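Side-chain contacts in uronate isomerase (PDB 2Q01), which catalyses the isomerisation of D-glucuronate to D-fructuronate and of D-galacturonate to D-tagaturonate in uronate metabolism: residues 79-84 / 90-95; 68-73 / 83-88; 101-104 / 109-112; 206-211 / 324-329. One frame throughout, in Å; residues are numbered along the deposited sequence.

Interaction 1. Residues 79-84 / 90-95; sequences SLDALK and GVPDTD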
# COMPACT_ATOMS: atom_id res chain seq x y z
N SER B 79 -18.21 -21.90 17.91
CA SER B 79 -19.56 -21.50 17.54
C SER B 79 -19.97 -20.26 18.33
O SER B 79 -19.49 -20.05 19.45
CB SER B 79 -20.56 -22.64 17.76
OG SER B 79 -20.62 -23.01 19.13
N LEU B 80 -20.85 -19.45 17.75
CA LEU B 80 -21.33 -18.23 18.40
C LEU B 80 -22.31 -18.50 19.54
O LEU B 80 -22.51 -17.65 20.41
CB LEU B 80 -21.97 -17.27 17.38
CG LEU B 80 -21.13 -16.73 16.23
CD1 LEU B 80 -21.43 -17.52 14.98
CD2 LEU B 80 -21.40 -15.26 15.99
N ASP B 81 -22.93 -19.68 19.51
CA ASP B 81 -23.82 -20.14 20.58
C ASP B 81 -23.02 -20.42 21.84
O ASP B 81 -23.50 -20.17 22.95
CB ASP B 81 -24.59 -21.39 20.15
CG ASP B 81 -25.53 -21.14 18.98
OD1 ASP B 81 -25.49 -21.92 18.01
OD2 ASP B 81 -26.30 -20.15 19.02
N ALA B 82 -21.80 -20.93 21.66
CA ALA B 82 -20.87 -21.21 22.76
C ALA B 82 -20.45 -19.94 23.50
O ALA B 82 -20.10 -20.01 24.68
CB ALA B 82 -19.65 -21.96 22.25
N LEU B 83 -20.50 -18.80 22.82
CA LEU B 83 -20.10 -17.51 23.38
C LEU B 83 -21.28 -16.59 23.70
O LEU B 83 -21.09 -15.39 23.94
CB LEU B 83 -19.14 -16.79 22.42
CG LEU B 83 -17.84 -17.51 22.05
CD1 LEU B 83 -17.24 -16.89 20.80
CD2 LEU B 83 -16.84 -17.52 23.21
N LYS B 84 -22.49 -17.16 23.72
CA LYS B 84 -23.75 -16.45 24.01
C LYS B 84 -24.05 -15.24 23.12
O LYS B 84 -24.64 -14.25 23.58
CB LYS B 84 -23.85 -16.06 25.50
CG LYS B 84 -24.81 -16.90 26.32
CD LYS B 84 -25.23 -16.18 27.59
CE LYS B 84 -26.69 -16.48 27.93
NZ LYS B 84 -27.20 -15.63 29.03
N GLY B 90 -32.67 -15.24 19.17
CA GLY B 90 -32.48 -14.70 20.52
C GLY B 90 -31.18 -15.09 21.21
O GLY B 90 -30.29 -15.67 20.59
N VAL B 91 -31.10 -14.78 22.50
CA VAL B 91 -29.94 -15.10 23.34
C VAL B 91 -29.87 -16.62 23.58
O VAL B 91 -30.84 -17.21 24.06
CB VAL B 91 -30.01 -14.35 24.70
CG1 VAL B 91 -28.67 -14.40 25.42
CG2 VAL B 91 -30.45 -12.91 24.51
N PRO B 92 -28.73 -17.25 23.23
CA PRO B 92 -28.51 -18.70 23.37
C PRO B 92 -28.61 -19.23 24.80
O PRO B 92 -28.44 -18.48 25.77
CB PRO B 92 -27.08 -18.89 22.85
CG PRO B 92 -26.85 -17.75 21.95
CD PRO B 92 -27.56 -16.60 22.61
N ASP B 93 -28.86 -20.54 24.91
CA ASP B 93 -29.14 -21.22 26.18
C ASP B 93 -27.91 -21.49 27.04
O ASP B 93 -28.03 -22.01 28.15
CB ASP B 93 -29.87 -22.55 25.91
CG ASP B 93 -31.26 -22.36 25.33
OD1 ASP B 93 -32.20 -23.02 25.82
OD2 ASP B 93 -31.43 -21.56 24.38
N THR B 94 -26.72 -21.14 26.54
CA THR B 94 -25.47 -21.46 27.22
C THR B 94 -25.21 -20.60 28.47
O THR B 94 -25.69 -19.48 28.58
CB THR B 94 -24.25 -21.41 26.26
OG1 THR B 94 -24.25 -20.17 25.54
CG2 THR B 94 -24.29 -22.58 25.28
N ASP B 95 -24.45 -21.17 29.41
CA ASP B 95 -24.08 -20.52 30.66
C ASP B 95 -23.05 -19.41 30.40
O ASP B 95 -22.03 -19.67 29.75
CB ASP B 95 -23.48 -21.58 31.61
CG ASP B 95 -23.44 -21.14 33.06
OD1 ASP B 95 -22.52 -21.58 33.78
OD2 ASP B 95 -24.31 -20.36 33.50
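Lys84 and Pro92 bring the two backbones to a CA-CA distance of 5.3 Å, where a type I beta turn from Asp81 to Lys84 meets the irregular run 90-95. The one hydrogen bond across the contact goes from Thr94 OG1 to Asp81 O, at 2.7 Å, and arrives nearly in line with the carbonyl, with a C=O...donor angle of 166°. Asp81 O also accepts the turn-closing bond from Lys84 N, so a side chain and a backbone amide share one oxygen. Thr94 OG1 sits between its backbone N and carbonyl carbon (chi1 51°), which turns the hydroxyl onto the turn while Thr94 CG2 packs against the same Asp81 O. Both segments belong to the long loop joining helix 67-74 to helix 96-105, and the contact fastens that loop back on itself. The Lys84 chain runs past Thr94 in the opposite sense, its CE 3.2 Å from Thr94 O and 3.4 Å from Pro92 O; these are methylene contacts, and the lysine also touches Pro96 at the start of helix 96-105. The same Lys84 CE meets Val91 CG1 at 3.8 Å. The Pro92 ring crosses Asp81 at about a right angle, with Pro92 CG 3.8 Å from Asp81 OD2.

Interaction 2. Residues 68-73 / 83-88; sequences YLFRML and LKVRSK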
# COMPACT_ATOMS: atom_id res chain seq x y z
N TYR B 68 -15.19 -7.74 17.31
CA TYR B 68 -13.73 -7.89 17.23
C TYR B 68 -13.26 -9.17 17.92
O TYR B 68 -12.32 -9.83 17.45
CB TYR B 68 -13.02 -6.71 17.89
CG TYR B 68 -13.01 -5.42 17.10
CD1 TYR B 68 -14.08 -4.53 17.16
CD2 TYR B 68 -11.91 -5.08 16.32
CE1 TYR B 68 -14.07 -3.34 16.44
CE2 TYR B 68 -11.88 -3.89 15.59
CZ TYR B 68 -12.97 -3.03 15.66
OH TYR B 68 -12.95 -1.85 14.95
N LEU B 69 -13.92 -9.51 19.02
CA LEU B 69 -13.55 -10.68 19.82
C LEU B 69 -14.08 -11.98 19.24
O LEU B 69 -13.30 -12.90 19.00
CB LEU B 69 -13.98 -10.51 21.28
CG LEU B 69 -13.30 -9.39 22.08
CD1 LEU B 69 -13.68 -9.49 23.55
CD2 LEU B 69 -11.78 -9.37 21.92
N PHE B 70 -15.39 -12.07 19.01
CA PHE B 70 -15.94 -13.34 18.51
C PHE B 70 -15.57 -13.72 17.07
O PHE B 70 -15.60 -14.89 16.72
CB PHE B 70 -17.43 -13.57 18.86
CG PHE B 70 -18.40 -12.58 18.28
CD1 PHE B 70 -19.07 -11.69 19.11
CD2 PHE B 70 -18.71 -12.58 16.92
CE1 PHE B 70 -20.00 -10.78 18.60
CE2 PHE B 70 -19.63 -11.67 16.39
CZ PHE B 70 -20.28 -10.78 17.23
N ARG B 71 -15.21 -12.73 16.25
CA ARG B 71 -14.62 -12.99 14.95
C ARG B 71 -13.46 -13.99 15.06
O ARG B 71 -13.52 -15.09 14.50
CB ARG B 71 -14.12 -11.69 14.31
CG ARG B 71 -15.12 -11.06 13.36
CD ARG B 71 -14.57 -9.77 12.76
NE ARG B 71 -13.28 -9.98 12.10
CZ ARG B 71 -13.13 -10.14 10.79
NH1 ARG B 71 -11.92 -10.33 10.28
NH2 ARG B 71 -14.19 -10.12 9.99
N MET B 72 -12.42 -13.60 15.79
CA MET B 72 -11.24 -14.44 15.98
C MET B 72 -11.60 -15.84 16.43
O MET B 72 -11.06 -16.82 15.93
CB MET B 72 -10.28 -13.85 17.02
CG MET B 72 -9.10 -13.05 16.49
SD MET B 72 -7.87 -13.85 15.43
CE MET B 72 -7.92 -15.55 15.94
N LEU B 73 -12.50 -15.93 17.41
CA LEU B 73 -12.91 -17.22 17.93
C LEU B 73 -13.68 -18.00 16.87
O LEU B 73 -13.33 -19.16 16.61
CB LEU B 73 -13.68 -17.08 19.25
CG LEU B 73 -12.77 -16.98 20.48
CD1 LEU B 73 -12.56 -15.54 20.90
CD2 LEU B 73 -13.35 -17.75 21.64
N LEU B 83 -20.50 -18.80 22.82
CA LEU B 83 -20.10 -17.51 23.38
C LEU B 83 -21.28 -16.59 23.70
O LEU B 83 -21.09 -15.39 23.94
CB LEU B 83 -19.14 -16.79 22.42
CG LEU B 83 -17.84 -17.51 22.05
CD1 LEU B 83 -17.24 -16.89 20.80
CD2 LEU B 83 -16.84 -17.52 23.21
N LYS B 84 -22.49 -17.16 23.72
CA LYS B 84 -23.75 -16.45 24.01
C LYS B 84 -24.05 -15.24 23.12
O LYS B 84 -24.64 -14.25 23.58
CB LYS B 84 -23.85 -16.06 25.50
CG LYS B 84 -24.81 -16.90 26.32
CD LYS B 84 -25.23 -16.18 27.59
CE LYS B 84 -26.69 -16.48 27.93
NZ LYS B 84 -27.20 -15.63 29.03
N VAL B 85 -23.66 -15.33 21.85
CA VAL B 85 -23.88 -14.24 20.89
C VAL B 85 -25.32 -14.26 20.41
O VAL B 85 -25.79 -15.29 19.91
CB VAL B 85 -22.91 -14.32 19.67
CG1 VAL B 85 -23.14 -13.15 18.72
CG2 VAL B 85 -21.46 -14.36 20.12
N ARG B 86 -26.01 -13.13 20.58
CA ARG B 86 -27.41 -12.98 20.17
C ARG B 86 -27.65 -13.41 18.72
O ARG B 86 -27.05 -12.87 17.78
CB ARG B 86 -27.89 -11.54 20.39
CG ARG B 86 -29.31 -11.26 19.89
CD ARG B 86 -29.87 -9.97 20.44
NE ARG B 86 -30.35 -10.13 21.81
CZ ARG B 86 -30.90 -9.17 22.54
NH1 ARG B 86 -31.07 -7.95 22.03
NH2 ARG B 86 -31.30 -9.42 23.78
N SER B 87 -28.50 -14.42 18.58
CA SER B 87 -28.93 -14.96 17.29
C SER B 87 -30.15 -14.18 16.80
O SER B 87 -30.58 -13.22 17.44
CB SER B 87 -29.25 -16.45 17.46
OG SER B 87 -29.67 -17.04 16.25
N LYS B 88 -30.70 -14.59 15.66
CA LYS B 88 -31.98 -14.04 15.19
C LYS B 88 -33.13 -14.69 15.96
O LYS B 88 -34.23 -14.15 16.03
CB LYS B 88 -32.15 -14.26 13.68
CG LYS B 88 -32.90 -13.15 12.98
CD LYS B 88 -32.53 -13.10 11.50
CE LYS B 88 -33.06 -11.84 10.84
NZ LYS B 88 -32.53 -11.67 9.46
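Phe70, Leu73, Leu83 and Val85 form a wholly apolar contact between helix 67-74 and the loop that leads on to helix 96-105, a helix-against-loop packing in the uronate isomerase family of the TIM-barrel clan. The phenyl ring carries much of the contact. Val85 lies over one face of it in a CH-pi contact, Val85 CG2 standing 4.2 Å from the centroid of the Phe70 ring and 27° off the ring normal. Its other methyl, Val85 CG1, sits above the same face but nearer the rim, 3.9 Å from Phe70 CE1, and the two Val85 methyls together cover the CD1-CE1 side of the ring. Placing Phe70 CG between the backbone N and the carbonyl carbon (chi1 63°) presents this face to the loop. Replacing the ring with an alanine here would probably leave both Val85 methyls without their aromatic surface and open a gap between helix and loop. Leu83 CD1 lies against both Phe70 CB and Leu73 CB, spanning two residues about one helical turn apart.

By contrast, the loop beyond Val85 draws away from the helix: Arg86 and Lys88 are solvent-exposed, and Ser87 OG instead hydrogen-bonds Ser323 O. On the helix, Arg71 turns toward the second subunit, bonding Pro373 O of that chain. On the Leu73 side, the branches of two leucines meet, Leu73 CD2 lying 3.8 Å from Leu83 CD2.

Interaction 3. Residues 101-104 / 109-112; sequences RVFA and LFRG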
# COMPACT_ATOMS: atom_id res chain seq x y z
N ARG B 101 -15.43 -18.95 29.86
CA ARG B 101 -14.42 -20.00 29.94
C ARG B 101 -13.80 -20.32 28.58
O ARG B 101 -12.59 -20.55 28.49
CB ARG B 101 -15.05 -21.28 30.52
CG ARG B 101 -14.12 -22.14 31.35
CD ARG B 101 -14.18 -21.73 32.82
NE ARG B 101 -15.53 -21.82 33.36
CZ ARG B 101 -16.03 -22.89 33.97
NH1 ARG B 101 -15.29 -23.98 34.12
NH2 ARG B 101 -17.28 -22.87 34.42
N VAL B 102 -14.62 -20.33 27.53
CA VAL B 102 -14.17 -20.61 26.16
C VAL B 102 -13.30 -19.46 25.64
O VAL B 102 -12.26 -19.70 25.02
CB VAL B 102 -15.37 -20.88 25.19
CG1 VAL B 102 -14.89 -21.07 23.76
CG2 VAL B 102 -16.14 -22.11 25.64
N PHE B 103 -13.73 -18.23 25.90
CA PHE B 103 -12.96 -17.04 25.54
C PHE B 103 -11.60 -17.01 26.23
O PHE B 103 -10.59 -16.73 25.59
CB PHE B 103 -13.74 -15.77 25.88
CG PHE B 103 -12.91 -14.52 25.81
CD1 PHE B 103 -12.44 -14.05 24.58
CD2 PHE B 103 -12.60 -13.81 26.96
CE1 PHE B 103 -11.67 -12.90 24.51
CE2 PHE B 103 -11.82 -12.66 26.90
CZ PHE B 103 -11.36 -12.20 25.67
N ALA B 104 -11.61 -17.28 27.54
CA ALA B 104 -10.40 -17.30 28.35
C ALA B 104 -9.40 -18.32 27.83
O ALA B 104 -8.20 -18.02 27.72
CB ALA B 104 -10.74 -17.57 29.78
N LEU B 109 -5.17 -16.23 21.26
CA LEU B 109 -5.34 -15.90 19.85
C LEU B 109 -5.05 -14.42 19.57
O LEU B 109 -4.59 -14.06 18.49
CB LEU B 109 -6.76 -16.25 19.39
CG LEU B 109 -6.92 -17.57 18.63
CD1 LEU B 109 -5.82 -18.55 19.01
CD2 LEU B 109 -8.29 -18.17 18.89
N PHE B 110 -5.33 -13.58 20.56
CA PHE B 110 -5.22 -12.13 20.41
C PHE B 110 -3.81 -11.56 20.57
O PHE B 110 -3.63 -10.34 20.61
CB PHE B 110 -6.22 -11.44 21.34
CG PHE B 110 -7.65 -11.83 21.07
CD1 PHE B 110 -8.28 -12.82 21.82
CD2 PHE B 110 -8.37 -11.20 20.05
CE1 PHE B 110 -9.60 -13.18 21.57
CE2 PHE B 110 -9.69 -11.56 19.80
CZ PHE B 110 -10.31 -12.54 20.55
N ARG B 111 -2.81 -12.43 20.66
CA ARG B 111 -1.40 -12.02 20.70
C ARG B 111 -1.04 -11.21 19.45
O ARG B 111 -1.14 -11.71 18.33
CB ARG B 111 -0.48 -13.24 20.82
CG ARG B 111 -0.40 -13.81 22.22
CD ARG B 111 0.24 -15.19 22.24
NE ARG B 111 0.04 -15.86 23.53
CZ ARG B 111 0.56 -17.04 23.85
NH1 ARG B 111 0.32 -17.56 25.05
NH2 ARG B 111 1.32 -17.71 23.00
N GLY B 112 -0.65 -9.96 19.65
CA GLY B 112 -0.21 -9.12 18.55
C GLY B 112 -1.29 -8.22 17.97
O GLY B 112 -1.02 -7.39 17.09
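Phe103 and Phe110 meet through a single pair of ring carbons, Phe103 CE1 and Phe110 CE1, 3.6 Å apart. The centroids of the Phe103 and Phe110 rings are 6.0 Å apart and the planes inclined at 55°, an oblique pairing. The side chains as a whole cross at about a right angle. Each reaches the meeting point by a different first torsion. In Phe103, CG is anti to the backbone N (chi1 168°), and the side chain leaves helix 96-105 across the line to the other segment before bringing its ring carbon CE1 in. In Phe110, CG is instead anti to the carbonyl carbon, beside the backbone N (chi1 -60°), and the CA-CB bond already points at the helix. The reach of the two side chains matters because the backbones stay well apart, the nearest CA atoms, those of Phe103 and Leu109, being 9.6 Å from each other. Only 68 Å² is buried between the segments, although both rings are buried in the protein; most of their cover therefore comes from elsewhere. Phe103 also meets the rings of Trp100 and Phe107, with similarly inclined planes, giving an aromatic cluster with no hydrogen bond across this contact. The pair joins the last part of helix 96-105 to the short 3-10 turn that precedes helix 114-126. Leu119 of that helix covers Phe103 and Ser115 touches Phe110, while Leu69, Met72 and Leu73 of helix 67-74 pack on Phe110.

Interaction 4. Residues 206-211 / 324-329; sequences EDERSP and HGRDKG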
# COMPACT_ATOMS: atom_id res chain seq x y z
N GLU B 206 -31.49 -1.20 -1.33
CA GLU B 206 -31.00 -2.58 -1.31
C GLU B 206 -30.86 -3.13 0.11
O GLU B 206 -30.55 -4.31 0.30
CB GLU B 206 -29.66 -2.70 -2.05
CG GLU B 206 -29.78 -2.70 -3.57
CD GLU B 206 -28.43 -2.69 -4.26
OE1 GLU B 206 -27.67 -1.71 -4.09
OE2 GLU B 206 -28.14 -3.66 -4.99
N ASP B 207 -31.06 -2.27 1.11
CA ASP B 207 -31.09 -2.67 2.51
C ASP B 207 -32.38 -3.44 2.73
O ASP B 207 -33.45 -2.99 2.31
CB ASP B 207 -31.04 -1.43 3.41
CG ASP B 207 -30.42 -1.71 4.77
OD1 ASP B 207 -30.72 -2.76 5.38
OD2 ASP B 207 -29.64 -0.85 5.24
N GLU B 208 -32.29 -4.61 3.37
CA GLU B 208 -33.45 -5.48 3.55
C GLU B 208 -34.47 -4.93 4.54
O GLU B 208 -35.67 -5.21 4.43
CB GLU B 208 -33.04 -6.92 3.90
CG GLU B 208 -32.53 -7.15 5.34
CD GLU B 208 -31.08 -6.74 5.55
OE1 GLU B 208 -30.34 -6.54 4.56
OE2 GLU B 208 -30.67 -6.62 6.73
N ARG B 209 -33.99 -4.12 5.49
CA ARG B 209 -34.83 -3.55 6.53
C ARG B 209 -35.31 -2.13 6.19
O ARG B 209 -35.78 -1.40 7.07
CB ARG B 209 -34.11 -3.60 7.88
CG ARG B 209 -32.77 -2.90 7.89
CD ARG B 209 -31.81 -3.50 8.90
NE ARG B 209 -30.44 -3.05 8.67
CZ ARG B 209 -29.91 -1.94 9.19
NH1 ARG B 209 -30.62 -1.15 9.99
NH2 ARG B 209 -28.66 -1.63 8.90
N SER B 210 -35.20 -1.77 4.92
CA SER B 210 -35.64 -0.46 4.40
C SER B 210 -37.17 -0.21 4.38
O SER B 210 -37.58 0.89 4.75
CB SER B 210 -35.02 -0.18 3.02
OG SER B 210 -35.34 1.11 2.55
N PRO B 211 -38.00 -1.18 3.92
CA PRO B 211 -39.46 -0.94 3.98
C PRO B 211 -40.05 -0.66 5.37
O PRO B 211 -40.94 0.18 5.49
CB PRO B 211 -40.06 -2.23 3.39
CG PRO B 211 -38.99 -3.23 3.48
CD PRO B 211 -37.72 -2.48 3.28
N HIS B 324 -28.02 -15.34 12.13
CA HIS B 324 -27.72 -14.36 13.19
C HIS B 324 -28.06 -12.92 12.83
O HIS B 324 -28.50 -12.15 13.68
CB HIS B 324 -26.26 -14.46 13.63
CG HIS B 324 -25.95 -15.70 14.41
ND1 HIS B 324 -25.86 -16.95 13.84
CD2 HIS B 324 -25.71 -15.88 15.73
CE1 HIS B 324 -25.58 -17.84 14.76
NE2 HIS B 324 -25.48 -17.22 15.92
N GLY B 325 -27.82 -12.54 11.58
CA GLY B 325 -28.18 -11.20 11.11
C GLY B 325 -27.00 -10.27 10.88
O GLY B 325 -25.89 -10.72 10.57
N ARG B 326 -27.25 -8.97 11.04
CA ARG B 326 -26.24 -7.94 10.80
C ARG B 326 -25.23 -7.78 11.94
O ARG B 326 -25.47 -8.26 13.06
CB ARG B 326 -26.93 -6.60 10.51
CG ARG B 326 -27.13 -6.33 9.02
CD ARG B 326 -27.55 -4.89 8.78
NE ARG B 326 -26.88 -4.29 7.63
CZ ARG B 326 -27.34 -4.32 6.38
NH1 ARG B 326 -26.65 -3.73 5.41
NH2 ARG B 326 -28.47 -4.94 6.10
N ASP B 327 -24.11 -7.12 11.63
CA ASP B 327 -23.03 -6.78 12.57
C ASP B 327 -22.44 -7.96 13.36
O ASP B 327 -22.16 -7.85 14.56
CB ASP B 327 -23.47 -5.67 13.54
CG ASP B 327 -23.64 -4.33 12.84
OD1 ASP B 327 -24.72 -3.72 13.00
OD2 ASP B 327 -22.69 -3.89 12.15
N LYS B 328 -22.24 -9.09 12.68
CA LYS B 328 -21.73 -10.29 13.34
C LYS B 328 -20.28 -10.59 12.95
O LYS B 328 -19.81 -11.73 13.07
CB LYS B 328 -22.65 -11.50 13.08
CG LYS B 328 -24.09 -11.33 13.58
CD LYS B 328 -24.17 -11.07 15.08
CE LYS B 328 -25.57 -10.67 15.51
NZ LYS B 328 -25.61 -10.12 16.89
N GLY B 329 -19.57 -9.56 12.50
CA GLY B 329 -18.15 -9.66 12.19
C GLY B 329 -17.84 -10.23 10.83
O GLY B 329 -16.75 -10.76 10.61
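Arg326 NH2 is gripped by two acidic side chains, Glu208 and Asp207, in a salt-bridge network that also takes in Arg209. The shortest bond runs from Arg326 NH2 to Glu208 OE2 at 2.8 Å. The acceptor lies within 4° of the guanidinium plane and is met on its syn side, although the N-H...acceptor angle of 130° makes the bond bent. Glu208 OE1 adds a weak bond to the same nitrogen. Both oxygens thus address NH2, OE2 at the edge of the guanidinium. The bend of the Glu208 chain at chi2 (-80°) folds its carboxylate back to that edge.

Asp207 acts differently: its OD1 is 3.2 Å from Arg326 NH2 but well out of the guanidinium plane, so charge alone links them. The same Asp207 OD1 also pairs by charge with Arg209 NE at 3.3 Å. This shared carboxylate is placed where two like charges come close, Arg209 NH2 lying 3.4 Å from Arg326 NE with no hydrogen bond between them. A methionine replacing Arg326 would probably leave Glu208 without its mate across the contact and this junction without its ionic link.

The contact ties the turn before helix 210-221 to the loop after helix 318-323, over 100 residues apart in sequence. Two carboxylates among two guanidinium groups give a roughly balanced cluster, in which Asp207 probably lets the arginines lie side by side.

How the interactions relate
Interactions 1 and 2 share Leu83 and Lys84, and their centres are 8 Å apart: the loop that folds on itself in interaction 1 also packs on helix 67-74 in interaction 2, with a probable hydrogen bond from Val85 N to Leu80 O (3.0 Å). That helix continues the packing into interaction 3, where Leu73 CD1 lies 3.8 Å from Phe110 CZ. Interaction 4 joins through its 324-329 side, as Arg71 NH2 probably bonds Gly329 O at 2.7 Å; interactions 3 and 4 do not touch, their nearest atoms being about 12 Å apart. A bound potassium ion lies about 11 Å from the Leu73 side chain, and one lies about 12 Å from that of Phe110.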